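Local coordinates for mycosin-1 (Mycobacterium smegmatis, PDB 4KB5), which cleaves the secreted protein EspB as a membrane-anchored, subtilisin-like serine protease and may help regulate ESX-1 type VII secretion and virulence, at residues Thr31-Pro36 with Val296-Gly301; Phe58-Gly63 with Ala123-Leu128; Pro282-Thr287 with Pro307-Ser312; Ala323-Arg328 with Ala365-Glu370. One frame throughout, in Å; residues are numbered along the deposited sequence.

Contact 1. Residues Thr31-Pro36 with Val296-Gly301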
loop_
_atom_site.group_PDB
_atom_site.type_symbol
_atom_site.label_atom_id
_atom_site.label_comp_id
_atom_site.label_asym_id
_atom_site.label_seq_id
_atom_site.Cartn_x
_atom_site.Cartn_y
_atom_site.Cartn_z
ATOM N N THR A 31 0.045 -17.521 -11.766
ATOM C CA THR A 31 -1.259 -17.142 -12.321
ATOM C C THR A 31 -2.314 -17.246 -11.222
ATOM O O THR A 31 -2.313 -18.221 -10.475
ATOM C CB THR A 31 -1.660 -18.079 -13.491
ATOM O OG1 THR A 31 -0.646 -18.050 -14.499
ATOM C CG2 THR A 31 -2.995 -17.668 -14.114
ATOM N N PRO A 32 -3.213 -16.245 -11.111
ATOM C CA PRO A 32 -4.287 -16.354 -10.113
ATOM C C PRO A 32 -5.271 -17.459 -10.487
ATOM O O PRO A 32 -5.335 -17.876 -11.647
ATOM C CB PRO A 32 -4.985 -14.994 -10.194
ATOM C CG PRO A 32 -4.647 -14.471 -11.546
ATOM C CD PRO A 32 -3.246 -14.944 -11.799
ATOM N N THR A 33 -6.028 -17.925 -9.505
ATOM C CA THR A 33 -6.980 -19.008 -9.719
ATOM C C THR A 33 -8.292 -18.721 -8.973
ATOM O O THR A 33 -8.540 -17.577 -8.566
ATOM C CB THR A 33 -6.347 -20.390 -9.375
ATOM O OG1 THR A 33 -7.285 -21.435 -9.654
ATOM C CG2 THR A 33 -5.917 -20.484 -7.916
ATOM N N VAL A 34 -9.148 -19.734 -8.827
ATOM C CA VAL A 34 -10.407 -19.567 -8.098
ATOM C C VAL A 34 -10.538 -20.611 -6.998
ATOM O O VAL A 34 -9.960 -21.692 -7.102
ATOM C CB VAL A 34 -11.643 -19.597 -9.034
ATOM C CG1 VAL A 34 -11.524 -18.546 -10.139
ATOM C CG2 VAL A 34 -11.846 -20.982 -9.634
ATOM N N MET A 35 -11.272 -20.280 -5.936
ATOM C CA MET A 35 -11.608 -21.261 -4.892
ATOM C C MET A 35 -12.766 -22.152 -5.359
ATOM O O MET A 35 -13.663 -21.693 -6.077
ATOM C CB MET A 35 -11.984 -20.587 -3.557
ATOM C CG MET A 35 -10.882 -19.749 -2.902
ATOM S SD MET A 35 -9.456 -20.666 -2.299
ATOM C CE MET A 35 -10.187 -21.665 -1.001
ATOM N N PRO A 36 -12.761 -23.424 -4.939
ATOM C CA PRO A 36 -13.859 -24.337 -5.290
ATOM C C PRO A 36 -15.243 -23.766 -4.961
ATOM O O PRO A 36 -15.424 -23.155 -3.911
ATOM C CB PRO A 36 -13.568 -25.567 -4.432
ATOM C CG PRO A 36 -12.077 -25.560 -4.294
ATOM C CD PRO A 36 -11.697 -24.110 -4.178
ATOM N N VAL A 296 -11.247 -13.538 -9.887
ATOM C CA VAL A 296 -10.402 -14.560 -9.277
ATOM C C VAL A 296 -10.202 -14.244 -7.797
ATOM O O VAL A 296 -10.006 -13.087 -7.424
ATOM C CB VAL A 296 -9.030 -14.648 -9.969
ATOM C CG1 VAL A 296 -9.202 -14.843 -11.468
ATOM C CG2 VAL A 296 -8.209 -13.401 -9.677
ATOM N N ASN A 297 -10.256 -15.273 -6.954
ATOM C CA ASN A 297 -10.138 -15.083 -5.511
ATOM C C ASN A 297 -9.086 -15.939 -4.822
ATOM O O ASN A 297 -9.103 -16.103 -3.602
ATOM C CB ASN A 297 -11.510 -15.208 -4.845
ATOM C CG ASN A 297 -12.168 -16.548 -5.113
ATOM O OD1 ASN A 297 -11.591 -17.415 -5.767
ATOM N ND2 ASN A 297 -13.383 -16.722 -4.608
ATOM N N ALA A 298 -8.167 -16.477 -5.612
ATOM C CA ALA A 298 -7.124 -17.351 -5.088
ATOM C C ALA A 298 -5.841 -17.276 -5.896
ATOM O O ALA A 298 -5.818 -16.763 -7.016
ATOM C CB ALA A 298 -7.620 -18.796 -5.014
ATOM N N THR A 299 -4.761 -17.764 -5.305
ATOM C CA THR A 299 -3.551 -18.063 -6.055
ATOM C C THR A 299 -3.200 -19.524 -5.726
ATOM O O THR A 299 -3.656 -20.043 -4.697
ATOM C CB THR A 299 -2.371 -17.143 -5.673
ATOM O OG1 THR A 299 -2.096 -17.291 -4.276
ATOM C CG2 THR A 299 -2.681 -15.669 -5.993
ATOM N N PRO A 300 -2.420 -20.197 -6.601
ATOM C CA PRO A 300 -2.056 -21.597 -6.349
ATOM C C PRO A 300 -1.178 -21.758 -5.112
ATOM O O PRO A 300 -0.354 -20.897 -4.823
ATOM C CB PRO A 300 -1.262 -21.990 -7.603
ATOM C CG PRO A 300 -1.661 -20.999 -8.646
ATOM C CD PRO A 300 -1.876 -19.725 -7.888
ATOM N N GLY A 301 -1.372 -22.856 -4.392
ATOM C CA GLY A 301 -0.541 -23.194 -3.238
ATOM C C GLY A 301 -0.245 -24.681 -3.221
ATOM O O GLY A 301 -0.838 -25.443 -3.989
#
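The carbonyl oxygen of Thr33 takes two weak hydrogen bonds, from the backbone N of Asn297 (3.3 Å) and from the backbone N of Ala298, so two successive residues of 296-301 face one residue of 31-36: a classic beta bulge. The bond that anchors it runs the other way, from Thr33 N to Ala298 O, at 2.8 Å and almost straight (178°), although the donor stands well above the plane of that carbonyl. Thr33 and Ala298 thus form a single antiparallel hydrogen-bonded pair, by which the N-terminal extension, wrapped around the catalytic domain and tethered by the Cys29-Cys98 disulfide, is laid against strand 295-299. The bulged Asn297 turns its amide to segment 31-36: OD1 accepts Met35 N at 2.9 Å, while ND2 goes to Ser38 OG. With CG placed between the backbone N and the carbonyl carbon (chi1 58°), OD1 also lies beside Val34 CA. Apolar contacts flank the bridge. Pro32 CB rests on Val296 CG2 at 3.6 Å, and the same proline reaches Ala100, next to His101, the probable charge-relay histidine. Met35, bent at chi2 and chi3, curls its sulphur back so that SD meets Ala298 CB at 3.8 Å; the methyl CG2 of Thr33 touches that CB too and extends over the peptide joining Thr299 to Pro300. Strand 295-299 runs past the active site, the side chain of Thr299 about 7 Å from that of His101. Further along, the ring of Pro300 points its CD at the carbonyl oxygen of Thr31, 3.0 Å away.

Contact 2. Residues Phe58-Gly63 with Ala123-Leu128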
loop_
_atom_site.group_PDB
_atom_site.type_symbol
_atom_site.label_atom_id
_atom_site.label_comp_id
_atom_site.label_asym_id
_atom_site.label_seq_id
_atom_site.Cartn_x
_atom_site.Cartn_y
_atom_site.Cartn_z
ATOM N N PHE A 58 -21.560 9.037 -5.040
ATOM C CA PHE A 58 -20.922 10.325 -4.771
ATOM C C PHE A 58 -19.647 10.585 -5.579
ATOM O O PHE A 58 -19.288 11.740 -5.801
ATOM C CB PHE A 58 -20.650 10.466 -3.277
ATOM C CG PHE A 58 -21.887 10.319 -2.435
ATOM C CD1 PHE A 58 -22.845 11.334 -2.403
ATOM C CD2 PHE A 58 -22.112 9.157 -1.709
ATOM C CE1 PHE A 58 -23.999 11.192 -1.644
ATOM C CE2 PHE A 58 -23.264 9.008 -0.950
ATOM C CZ PHE A 58 -24.208 10.029 -0.916
ATOM N N ALA A 59 -18.968 9.519 -6.001
ATOM C CA ALA A 59 -17.722 9.617 -6.782
ATOM C C ALA A 59 -17.366 8.274 -7.412
ATOM O O ALA A 59 -17.736 7.229 -6.880
ATOM C CB ALA A 59 -16.577 10.096 -5.896
ATOM N N THR A 60 -16.635 8.313 -8.529
ATOM C CA THR A 60 -16.110 7.104 -9.178
ATOM C C THR A 60 -14.585 7.157 -9.405
ATOM O O THR A 60 -13.996 6.199 -9.905
ATOM C CB THR A 60 -16.753 6.866 -10.562
ATOM O OG1 THR A 60 -16.611 8.049 -11.355
ATOM C CG2 THR A 60 -18.221 6.487 -10.456
ATOM N N GLY A 61 -13.958 8.280 -9.052
ATOM C CA GLY A 61 -12.532 8.482 -9.317
ATOM C C GLY A 61 -12.233 9.054 -10.701
ATOM O O GLY A 61 -11.076 9.091 -11.119
ATOM N N ALA A 62 -13.270 9.507 -11.407
ATOM C CA ALA A 62 -13.108 10.141 -12.713
ATOM C C ALA A 62 -12.157 11.316 -12.591
ATOM O O ALA A 62 -12.292 12.137 -11.676
ATOM C CB ALA A 62 -14.453 10.610 -13.257
ATOM N N GLY A 63 -11.187 11.379 -13.502
ATOM C CA GLY A 63 -10.208 12.467 -13.528
ATOM C C GLY A 63 -9.004 12.260 -12.623
ATOM O O GLY A 63 -8.134 13.121 -12.546
ATOM N N ALA A 123 -12.942 2.534 -7.211
ATOM C CA ALA A 123 -12.989 3.719 -8.061
ATOM C C ALA A 123 -12.799 3.332 -9.535
ATOM O O ALA A 123 -11.700 3.497 -10.087
ATOM C CB ALA A 123 -11.937 4.729 -7.613
ATOM N N PRO A 124 -13.881 2.828 -10.179
ATOM C CA PRO A 124 -13.812 2.230 -11.520
ATOM C C PRO A 124 -13.557 3.191 -12.671
ATOM O O PRO A 124 -13.411 2.729 -13.791
ATOM C CB PRO A 124 -15.194 1.564 -11.691
ATOM C CG PRO A 124 -16.099 2.331 -10.782
ATOM C CD PRO A 124 -15.242 2.729 -9.604
ATOM N N ASP A 125 -13.526 4.497 -12.416
ATOM C CA ASP A 125 -13.194 5.469 -13.458
ATOM C C ASP A 125 -11.752 6.030 -13.406
ATOM O O ASP A 125 -11.403 6.881 -14.227
ATOM C CB ASP A 125 -14.182 6.642 -13.458
ATOM C CG ASP A 125 -15.550 6.279 -14.030
ATOM O OD1 ASP A 125 -15.642 5.439 -14.951
ATOM O OD2 ASP A 125 -16.546 6.866 -13.561
ATOM N N VAL A 126 -10.922 5.579 -12.465
ATOM C CA VAL A 126 -9.555 6.125 -12.353
ATOM C C VAL A 126 -8.662 5.712 -13.532
ATOM O O VAL A 126 -8.892 4.679 -14.148
ATOM C CB VAL A 126 -8.811 5.725 -11.050
ATOM C CG1 VAL A 126 -9.454 6.360 -9.822
ATOM C CG2 VAL A 126 -8.689 4.206 -10.898
ATOM N N ARG A 127 -7.645 6.525 -13.822
ATOM C CA ARG A 127 -6.529 6.089 -14.663
ATOM C C ARG A 127 -5.544 5.345 -13.760
ATOM O O ARG A 127 -5.212 5.826 -12.678
ATOM C CB ARG A 127 -5.863 7.288 -15.331
ATOM C CG ARG A 127 -4.737 6.940 -16.291
ATOM C CD ARG A 127 -4.212 8.194 -16.981
ATOM N NE ARG A 127 -3.508 7.889 -18.226
ATOM C CZ ARG A 127 -3.482 8.682 -19.300
ATOM N NH1 ARG A 127 -4.125 9.846 -19.297
ATOM N NH2 ARG A 127 -2.818 8.307 -20.389
ATOM N N LEU A 128 -5.125 4.153 -14.183
ATOM C CA LEU A 128 -4.168 3.349 -13.425
ATOM C C LEU A 128 -2.787 3.364 -14.094
ATOM O O LEU A 128 -2.682 3.172 -15.314
ATOM C CB LEU A 128 -4.667 1.903 -13.277
ATOM C CG LEU A 128 -5.954 1.655 -12.484
ATOM C CD1 LEU A 128 -6.615 0.337 -12.876
ATOM C CD2 LEU A 128 -5.689 1.711 -10.979
HETATM O O HOH W 1 -9.908 9.124 -14.901
#
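Thr60 meets Asp125 twice. Its hydroxyl OG1 donates to Asp125 OD2 at 2.5 Å, a tight approach made to the anti lone pair, away from the other carboxylate oxygen; its carbonyl oxygen accepts Asp125 N at 3.1 Å with a fairly straight N-H (158°). OG1 sits between the backbone N and the carbonyl carbon of its own residue (chi1 53°), which turns it to the carboxylate, while Asp125 CG lies beside its own backbone N. Side chain and main chain of the aspartate are therefore both held by one threonine. Asp125 is presented by a type I beta turn from Ala123 to Val126, closed by Val126 N on Ala123 O, and the turn leads directly into strand 127-132 of the parallel sheet of the subtilisin fold. The loop 58-63 in turn precedes strand 65-70, the neighbour of 127-132 in that sheet. Gly61, at positive phi (87°), packs against the turn and brings its CA to 4.2 Å from Ala123 CB. Its carbonyl oxygen is 3.4 Å from Val126 CG1. Beyond, a water bridges Gly63 N (2.9 Å) and Asp125 O, accepting from the first and donating to the second. Helix 311-328 backs the contact, with Leu324 against Ala123 and Ala323 against Val126.

Contact 3. Residues Pro282-Thr287 with Pro307-Ser312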
loop_
_atom_site.group_PDB
_atom_site.type_symbol
_atom_site.label_atom_id
_atom_site.label_comp_id
_atom_site.label_asym_id
_atom_site.label_seq_id
_atom_site.Cartn_x
_atom_site.Cartn_y
_atom_site.Cartn_z
ATOM N N PRO A 282 -10.522 -4.278 4.614
ATOM C CA PRO A 282 -10.619 -5.709 4.336
ATOM C C PRO A 282 -9.344 -6.221 3.676
ATOM O O PRO A 282 -8.827 -5.585 2.753
ATOM C CB PRO A 282 -11.776 -5.779 3.342
ATOM C CG PRO A 282 -12.673 -4.673 3.754
ATOM C CD PRO A 282 -11.760 -3.567 4.250
ATOM N N GLY A 283 -8.848 -7.354 4.158
ATOM C CA GLY A 283 -7.613 -7.924 3.664
ATOM C C GLY A 283 -7.617 -9.442 3.691
ATOM O O GLY A 283 -6.561 -10.071 3.548
ATOM N N GLU A 284 -8.805 -10.029 3.843
ATOM C CA GLU A 284 -8.938 -11.502 3.908
ATOM C C GLU A 284 -9.997 -12.039 2.958
ATOM O O GLU A 284 -11.034 -11.400 2.762
ATOM C CB GLU A 284 -9.288 -11.962 5.321
ATOM C CG GLU A 284 -8.157 -11.841 6.326
ATOM C CD GLU A 284 -8.542 -12.379 7.693
ATOM O OE1 GLU A 284 -9.378 -13.313 7.753
ATOM O OE2 GLU A 284 -8.021 -11.864 8.711
ATOM N N ASN A 285 -9.730 -13.210 2.369
ATOM C CA ASN A 285 -10.712 -13.891 1.496
ATOM C C ASN A 285 -11.314 -12.945 0.473
ATOM O O ASN A 285 -12.538 -12.901 0.300
ATOM C CB ASN A 285 -11.844 -14.495 2.342
ATOM C CG ASN A 285 -11.337 -15.471 3.377
ATOM O OD1 ASN A 285 -10.605 -16.403 3.055
ATOM N ND2 ASN A 285 -11.718 -15.260 4.630
ATOM N N LEU A 286 -10.466 -12.171 -0.195
ATOM C CA LEU A 286 -10.966 -11.154 -1.120
ATOM C C LEU A 286 -11.239 -11.724 -2.493
ATOM O O LEU A 286 -10.766 -12.809 -2.834
ATOM C CB LEU A 286 -9.973 -9.990 -1.243
ATOM C CG LEU A 286 -9.554 -9.343 0.082
ATOM C CD1 LEU A 286 -8.499 -8.292 -0.211
ATOM C CD2 LEU A 286 -10.765 -8.745 0.778
ATOM N N THR A 287 -12.010 -10.966 -3.267
ATOM C CA THR A 287 -12.185 -11.206 -4.689
ATOM C C THR A 287 -11.531 -10.065 -5.460
ATOM O O THR A 287 -11.667 -8.896 -5.088
ATOM C CB THR A 287 -13.679 -11.284 -5.054
ATOM O OG1 THR A 287 -14.273 -12.344 -4.303
ATOM C CG2 THR A 287 -13.890 -11.567 -6.560
ATOM N N PRO A 307 -6.720 -18.433 -0.534
ATOM C CA PRO A 307 -7.508 -17.203 -0.673
ATOM C C PRO A 307 -6.634 -15.949 -0.807
ATOM O O PRO A 307 -5.498 -15.940 -0.342
ATOM C CB PRO A 307 -8.314 -17.145 0.638
ATOM C CG PRO A 307 -8.338 -18.548 1.142
ATOM C CD PRO A 307 -7.031 -19.148 0.722
ATOM N N LEU A 308 -7.157 -14.913 -1.456
ATOM C CA LEU A 308 -6.426 -13.649 -1.577
ATOM C C LEU A 308 -6.423 -12.936 -0.222
ATOM O O LEU A 308 -7.463 -12.483 0.241
ATOM C CB LEU A 308 -7.039 -12.757 -2.658
ATOM C CG LEU A 308 -7.118 -13.294 -4.095
ATOM C CD1 LEU A 308 -7.663 -12.216 -5.019
ATOM C CD2 LEU A 308 -5.770 -13.799 -4.598
ATOM N N ASN A 309 -5.258 -12.895 0.423
ATOM C CA ASN A 309 -5.093 -12.214 1.714
ATOM C C ASN A 309 -3.927 -11.237 1.645
ATOM O O ASN A 309 -2.961 -11.487 0.928
ATOM C CB ASN A 309 -4.805 -13.223 2.833
ATOM C CG ASN A 309 -5.972 -14.160 3.117
ATOM O OD1 ASN A 309 -7.140 -13.830 2.898
ATOM N ND2 ASN A 309 -5.654 -15.346 3.624
ATOM N N GLY A 310 -4.003 -10.134 2.388
ATOM C CA GLY A 310 -2.809 -9.315 2.614
ATOM C C GLY A 310 -3.032 -7.823 2.756
ATOM O O GLY A 310 -4.017 -7.285 2.249
ATOM N N THR A 311 -2.085 -7.164 3.430
ATOM C CA THR A 311 -2.116 -5.710 3.667
ATOM C C THR A 311 -2.003 -4.828 2.428
ATOM O O THR A 311 -2.521 -3.705 2.426
ATOM C CB THR A 311 -1.083 -5.276 4.737
ATOM O OG1 THR A 311 0.236 -5.707 4.360
ATOM C CG2 THR A 311 -1.453 -5.877 6.096
ATOM N N SER A 312 -1.345 -5.323 1.371
ATOM C CA SER A 312 -1.318 -4.625 0.074
ATOM C C SER A 312 -2.716 -4.419 -0.483
ATOM O O SER A 312 -3.014 -3.382 -1.092
ATOM C CB SER A 312 -0.523 -5.428 -0.975
ATOM O OG SER A 312 0.814 -5.631 -0.569
HETATM O O HOH W 2 -10.102 -15.108 -1.596
#
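Asn309 lays its amide across the backbone of Glu284 and Asn285, OD1 coming within 3.1 Å of Glu284 CA and accepting Asn285 N at 2.7 Å. This is the approach to the active-site helix of the subtilisin fold, where Gly310 is the N-cap residue and Ser312, the probable charge-relay serine, lies in the first turn. The Asn285 N-H reaches OD1 nearly along the C=O axis (178°), and Asn309 CG lies beside its own backbone N (chi1 -66°), which swings the amide to the loop 282-287. On one flank Gly310 N donates to Gly283 O at 2.8 Å, fixing the N-cap residue to the loop just after strand 279-282; Asn309 CA adds a CA-H...O contact to the same oxygen. On the other flank Leu286 N gives Leu308 O a hydrogen bond of 3.1 Å in the plane of that carbonyl. Pro307 and Asn285 lie side by side, Asn285 OD1 against Pro307 CB. Glu284 sends its carboxylate out to Ser268, and its carbonyl oxygen takes the indole N-H of Trp45. A water completes the pairing, donating to Leu286 O at 2.7 Å and accepting from Leu308 N at 3.0 Å.

Contact 4. Residues Ala323-Arg328 with Ala365-Glu370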
loop_
_atom_site.group_PDB
_atom_site.type_symbol
_atom_site.label_atom_id
_atom_site.label_comp_id
_atom_site.label_asym_id
_atom_site.label_seq_id
_atom_site.Cartn_x
_atom_site.Cartn_y
_atom_site.Cartn_z
ATOM N N ALA A 323 -8.909 8.200 -4.036
ATOM C CA ALA A 323 -9.296 8.656 -5.375
ATOM C C ALA A 323 -10.740 9.162 -5.430
ATOM O O ALA A 323 -11.024 10.201 -6.036
ATOM C CB ALA A 323 -9.067 7.548 -6.397
ATOM N N LEU A 324 -11.656 8.436 -4.796
ATOM C CA LEU A 324 -13.034 8.936 -4.642
ATOM C C LEU A 324 -13.049 10.314 -3.971
ATOM O O LEU A 324 -13.684 11.252 -4.466
ATOM C CB LEU A 324 -13.885 7.947 -3.830
ATOM C CG LEU A 324 -14.039 6.541 -4.427
ATOM C CD1 LEU A 324 -15.052 5.722 -3.644
ATOM C CD2 LEU A 324 -14.457 6.623 -5.886
ATOM N N VAL A 325 -12.333 10.426 -2.853
ATOM C CA VAL A 325 -12.256 11.690 -2.112
ATOM C C VAL A 325 -11.655 12.788 -2.992
ATOM O O VAL A 325 -12.168 13.908 -3.028
ATOM C CB VAL A 325 -11.457 11.533 -0.797
ATOM C CG1 VAL A 325 -11.259 12.884 -0.118
ATOM C CG2 VAL A 325 -12.162 10.552 0.132
ATOM N N LYS A 326 -10.600 12.448 -3.733
ATOM C CA LYS A 326 -9.937 13.409 -4.622
ATOM C C LYS A 326 -10.881 13.956 -5.708
ATOM O O LYS A 326 -10.863 15.147 -6.004
ATOM C CB LYS A 326 -8.675 12.781 -5.225
ATOM C CG LYS A 326 -7.879 13.668 -6.168
ATOM C CD LYS A 326 -7.385 14.935 -5.487
ATOM C CE LYS A 326 -6.603 15.791 -6.461
ATOM N NZ LYS A 326 -6.249 17.103 -5.865
ATOM N N GLN A 327 -11.705 13.093 -6.298
ATOM C CA GLN A 327 -12.704 13.566 -7.255
ATOM C C GLN A 327 -13.761 14.444 -6.581
ATOM O O GLN A 327 -14.100 15.511 -7.092
ATOM C CB GLN A 327 -13.390 12.413 -8.005
ATOM C CG GLN A 327 -14.414 12.930 -9.016
ATOM C CD GLN A 327 -15.351 11.871 -9.576
ATOM O OE1 GLN A 327 -16.167 12.173 -10.440
ATOM N NE2 GLN A 327 -15.236 10.647 -9.110
ATOM N N ARG A 328 -14.287 13.986 -5.449
ATOM C CA ARG A 328 -15.362 14.709 -4.784
ATOM C C ARG A 328 -14.902 16.048 -4.202
ATOM O O ARG A 328 -15.608 17.051 -4.340
ATOM C CB ARG A 328 -16.036 13.859 -3.717
ATOM C CG ARG A 328 -17.303 14.505 -3.169
ATOM C CD ARG A 328 -18.354 13.471 -2.847
ATOM N NE ARG A 328 -19.516 14.058 -2.188
ATOM C CZ ARG A 328 -20.621 14.464 -2.808
ATOM N NH1 ARG A 328 -20.742 14.367 -4.126
ATOM N NH2 ARG A 328 -21.609 14.974 -2.098
ATOM N N ALA A 365 -19.030 7.682 4.710
ATOM C CA ALA A 365 -18.771 8.762 5.670
ATOM C C ALA A 365 -17.674 9.692 5.155
ATOM O O ALA A 365 -17.852 10.920 5.161
ATOM C CB ALA A 365 -18.408 8.197 7.030
ATOM N N ALA A 366 -16.565 9.111 4.678
ATOM C CA ALA A 366 -15.464 9.912 4.074
ATOM C C ALA A 366 -15.930 10.839 2.958
ATOM O O ALA A 366 -15.363 11.915 2.747
ATOM C CB ALA A 366 -14.334 9.018 3.578
ATOM N N LEU A 367 -16.966 10.425 2.242
ATOM C CA LEU A 367 -17.419 11.187 1.088
ATOM C C LEU A 367 -18.523 12.200 1.401
ATOM O O LEU A 367 -18.827 13.055 0.570
ATOM C CB LEU A 367 -17.850 10.232 -0.038
ATOM C CG LEU A 367 -16.713 9.461 -0.734
ATOM C CD1 LEU A 367 -17.233 8.225 -1.464
ATOM C CD2 LEU A 367 -15.928 10.352 -1.685
ATOM N N THR A 368 -19.113 12.113 2.592
ATOM C CA THR A 368 -20.310 12.916 2.920
ATOM C C THR A 368 -20.205 13.780 4.189
ATOM O O THR A 368 -20.813 14.839 4.235
ATOM C CB THR A 368 -21.592 12.042 3.026
ATOM O OG1 THR A 368 -21.387 11.014 3.999
ATOM C CG2 THR A 368 -21.941 11.394 1.702
ATOM N N TRP A 369 -19.460 13.346 5.207
ATOM C CA TRP A 369 -19.361 14.122 6.465
ATOM C C TRP A 369 -18.762 15.481 6.246
ATOM O O TRP A 369 -17.856 15.656 5.408
ATOM C CB TRP A 369 -18.544 13.401 7.533
ATOM C CG TRP A 369 -19.223 12.238 8.224
ATOM C CD1 TRP A 369 -20.298 11.479 7.767
ATOM C CD2 TRP A 369 -18.852 11.623 9.515
ATOM N NE1 TRP A 369 -20.622 10.497 8.663
ATOM C CE2 TRP A 369 -19.793 10.521 9.729
ATOM C CE3 TRP A 369 -17.882 11.881 10.483
ATOM C CZ2 TRP A 369 -19.747 9.720 10.865
ATOM C CZ3 TRP A 369 -17.844 11.062 11.627
ATOM C CH2 TRP A 369 -18.755 10.009 11.810
ATOM N N GLU A 370 -19.261 16.457 7.005
ATOM C CA GLU A 370 -18.679 17.790 7.018
ATOM C C GLU A 370 -17.803 17.904 8.256
ATOM O O GLU A 370 -18.277 17.760 9.395
ATOM C CB GLU A 370 -19.765 18.863 7.013
ATOM C CG GLU A 370 -19.387 20.124 6.253
ATOM C CD GLU A 370 -20.138 21.348 6.739
ATOM O OE1 GLU A 370 -19.533 22.436 6.763
ATOM O OE2 GLU A 370 -21.326 21.228 7.106
#
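Two helices of the subtilisin fold meet here, the C-terminal end of helix 311-328, whose other end carries the probable charge-relay serine, and the short helix 363-368 later in the chain. Leu367 is the side chain that fills the junction. Its CG lies beside its own backbone N (chi1 -71°), and the two methyls spread from there: CD2 sits 3.7 Å from the carbonyl carbon of Leu324 and 3.8 Å from Leu324 CB, while CD1 faces Leu324 CD1 at 4.0 Å. The same CD2 is also near Val325 CG2, which has Ala366 CB beside it at 4.4 Å, so the isopropyl group of the leucine rests across the first helix between Leu324 and Val325. Arg328, one turn on from Leu324, closes the junction by arching over Leu367. Its CB and CD both lie about 4.1 Å from Leu367 CD2, and the chain, kinked at chi2 (145°), brings NE to the carbonyl oxygen of Leu367 for a hydrogen bond of 3.0 Å, somewhat bent at 139°. The acceptor stands at the edge of the guanidinium, slightly tilted from its plane. NH1 makes a weak hydrogen bond to Phe58 O, tying the arginine to loop 58-63 as well. Beyond Leu367, Arg340 NH2 donates to Ala366 O and Trp369 O, and helix 334-343 lies against Val325. The far end of the active-site helix is thus joined to a later helix, outside the parallel sheet of the alpha/beta subtilisin fold.

Overall arrangement
From the N terminus, the extension 31-36 makes contact 1 with strand 295-299, closing a loop of some 260 residues in which contact 2, joining 58-63 to 123-128 at the start of neighbouring sheet strands, is nested. Contact 3 crosses contact 1: segment 282-287 lies inside that loop and segment 307-312 beyond it, and the two touch through Asn297, whose O probably shares the Leu308 N-H with the water of contact 3. Contact 4 follows, in series with all the others, closing helix 363-368 back on helix 311-328. That helix begins in contact 3 and ends in contact 4, which touches contact 2 (about 12 Å between centres), loop 58-63 packing against the helix.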